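Long-range contact in collectin placenta 1 (Mus musculus, PDB 2OX9), which is a scavenger receptor that binds the leukocyte surface glycan Lewis(x) through its calcium-dependent C-type lectin domain: residues D14-S20 and F126-R132. Residues are numbered along the deposited sequence; the frame is centred on the assembly and turned at random.
With CA (calcium ion), chain L.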
# COMPACT_ATOMS: atom_id res chain seq x y z
N ASP A 14 -4.23 11.05 14.38
CA ASP A 14 -2.93 11.10 15.05
C ASP A 14 -1.80 10.37 14.32
O ASP A 14 -0.85 9.90 14.94
CB ASP A 14 -3.05 10.56 16.48
CG ASP A 14 -3.31 9.07 16.52
OD1 ASP A 14 -3.88 8.53 15.54
OD2 ASP A 14 -2.94 8.43 17.53
N LYS A 15 -1.90 10.30 13.00
CA LYS A 15 -0.89 9.63 12.19
C LYS A 15 -0.33 10.59 11.16
O LYS A 15 -0.91 11.64 10.88
CB LYS A 15 -1.49 8.42 11.48
CG LYS A 15 -2.00 7.34 12.42
CD LYS A 15 -0.95 6.97 13.45
CE LYS A 15 -0.93 5.48 13.68
NZ LYS A 15 -0.62 4.74 12.43
N CYS A 16 0.83 10.21 10.61
CA CYS A 16 1.50 11.01 9.58
C CYS A 16 1.75 10.11 8.39
O CYS A 16 2.20 8.97 8.54
CB CYS A 16 2.83 11.55 10.09
SG CYS A 16 2.65 12.68 11.50
N TYR A 17 1.49 10.64 7.20
CA TYR A 17 1.66 9.88 5.98
C TYR A 17 2.56 10.58 4.99
O TYR A 17 2.58 11.82 4.92
CB TYR A 17 0.31 9.64 5.30
CG TYR A 17 -0.73 8.99 6.19
CD1 TYR A 17 -1.34 9.71 7.21
CD2 TYR A 17 -1.10 7.66 6.00
CE1 TYR A 17 -2.30 9.12 8.03
CE2 TYR A 17 -2.06 7.06 6.81
CZ TYR A 17 -2.65 7.80 7.82
OH TYR A 17 -3.61 7.22 8.61
N TYR A 18 3.30 9.78 4.23
CA TYR A 18 4.20 10.28 3.22
C TYR A 18 3.79 9.69 1.87
O TYR A 18 3.84 8.47 1.67
CB TYR A 18 5.65 9.88 3.54
CG TYR A 18 6.63 10.28 2.47
CD1 TYR A 18 6.87 11.63 2.18
CD2 TYR A 18 7.31 9.32 1.71
CE1 TYR A 18 7.75 12.01 1.18
CE2 TYR A 18 8.20 9.70 0.70
CZ TYR A 18 8.41 11.04 0.44
OH TYR A 18 9.29 11.43 -0.56
N PHE A 19 3.35 10.55 0.96
CA PHE A 19 2.94 10.11 -0.37
C PHE A 19 4.16 10.34 -1.26
O PHE A 19 4.43 11.46 -1.70
CB PHE A 19 1.72 10.91 -0.82
CG PHE A 19 0.53 10.72 0.07
CD1 PHE A 19 0.34 11.52 1.19
CD2 PHE A 19 -0.38 9.71 -0.20
CE1 PHE A 19 -0.74 11.32 2.04
CE2 PHE A 19 -1.48 9.50 0.64
CZ PHE A 19 -1.65 10.31 1.77
N SER A 20 4.89 9.26 -1.50
CA SER A 20 6.14 9.29 -2.25
C SER A 20 6.17 9.88 -3.65
O SER A 20 5.19 9.86 -4.40
CB SER A 20 6.71 7.88 -2.34
OG SER A 20 6.20 7.21 -3.48
N PHE A 126 4.54 4.99 -3.50
CA PHE A 126 4.11 4.31 -2.29
C PHE A 126 3.68 5.27 -1.19
O PHE A 126 3.79 6.49 -1.33
CB PHE A 126 5.24 3.39 -1.79
CG PHE A 126 6.54 4.10 -1.54
CD1 PHE A 126 6.82 4.68 -0.31
CD2 PHE A 126 7.51 4.17 -2.55
CE1 PHE A 126 8.05 5.32 -0.08
CE2 PHE A 126 8.73 4.81 -2.33
CZ PHE A 126 9.00 5.38 -1.09
N ILE A 127 3.18 4.71 -0.10
CA ILE A 127 2.73 5.53 1.02
C ILE A 127 3.25 4.98 2.34
O ILE A 127 3.05 3.81 2.64
CB ILE A 127 1.18 5.54 1.11
CG1 ILE A 127 0.57 5.95 -0.23
CG2 ILE A 127 0.74 6.51 2.21
CD1 ILE A 127 -0.92 5.75 -0.28
N CYS A 128 3.91 5.83 3.12
CA CYS A 128 4.42 5.43 4.42
C CYS A 128 3.50 5.98 5.50
O CYS A 128 2.87 7.03 5.32
CB CYS A 128 5.82 5.98 4.69
SG CYS A 128 7.16 5.50 3.56
N GLU A 129 3.43 5.28 6.62
CA GLU A 129 2.59 5.70 7.72
C GLU A 129 3.32 5.55 9.06
O GLU A 129 4.07 4.59 9.27
CB GLU A 129 1.30 4.87 7.74
CG GLU A 129 0.43 5.11 8.97
CD GLU A 129 -0.84 4.28 8.99
OE1 GLU A 129 -0.91 3.22 8.32
OE2 GLU A 129 -1.78 4.68 9.69
N LYS A 130 3.11 6.50 9.95
CA LYS A 130 3.72 6.44 11.26
C LYS A 130 2.99 7.32 12.26
O LYS A 130 2.11 8.09 11.89
CB LYS A 130 5.21 6.82 11.20
CG LYS A 130 5.52 8.28 10.90
CD LYS A 130 7.03 8.48 10.94
CE LYS A 130 7.45 9.92 10.73
NZ LYS A 130 8.94 10.08 10.79
N GLU A 131 3.38 7.21 13.52
CA GLU A 131 2.76 7.97 14.59
C GLU A 131 3.31 9.38 14.69
O GLU A 131 4.49 9.61 14.52
CB GLU A 131 2.96 7.25 15.92
CG GLU A 131 2.27 5.90 15.97
CD GLU A 131 2.53 5.17 17.26
OE1 GLU A 131 2.37 5.79 18.34
OE2 GLU A 131 2.88 3.98 17.20
N ARG A 132 2.43 10.33 14.98
CA ARG A 132 2.86 11.70 15.14
C ARG A 132 3.50 11.76 16.51
O ARG A 132 2.97 11.21 17.47
CB ARG A 132 1.66 12.64 15.09
CG ARG A 132 1.96 14.06 15.55
CD ARG A 132 0.77 14.97 15.28
NE ARG A 132 -0.45 14.45 15.89
CZ ARG A 132 -1.67 14.87 15.59
NH1 ARG A 132 -1.85 15.81 14.67
NH2 ARG A 132 -2.73 14.34 16.20
CA CA L . -3.49 2.97 9.19
O HOH W 1 -4.26 3.78 11.13
O HOH W 2 -2.36 1.45 10.61
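Two antiparallel strands that join the chain ends of the C-type lectin domain, 15-19 and 126-131, carry a calcium site on the face shared by Tyr-17 and Glu-129. The Glu-129 side chain leaves the strand opposite its own N (chi1 172°) and stays extended, running alongside Tyr-17; both carboxylate oxygens chelate the calcium, OE2 at 2.5 Å. Lys-15 NZ meets the same OE2 from above the carboxylate plane in a 3.0 Å salt bridge, so the ion and the ammonium share one oxygen. The carbonyl of Phe-42, the side chains of Asn-44 and Glu-48 and two waters complete the site, and Glu-48 is also hydrogen-bonded to the Tyr-17 hydroxyl. This terminal pairing belongs to the long-form C-type lectin fold, whose 10-12/15-19 hairpin is tied back through the Cys-16 to Cys-5 disulfide. Cys-16 and Tyr-18 exchange paired backbone hydrogen bonds with Lys-130 and Cys-128, and Cys-128 is linked to Cys-33 of helix 26-35. The Phe-19 ring rests against Ile-127. Beside Phe-126, Ser-20 N bonds to Phe-126 O, while Ser-20 OG takes the Phe-126 N-H at 2.8 Å and is also hydrogen-bonded to the Glu-22 carbonyl. Ser-20 CB sits 3.5 Å from the Phe-126 ring centroid in a CH-pi contact.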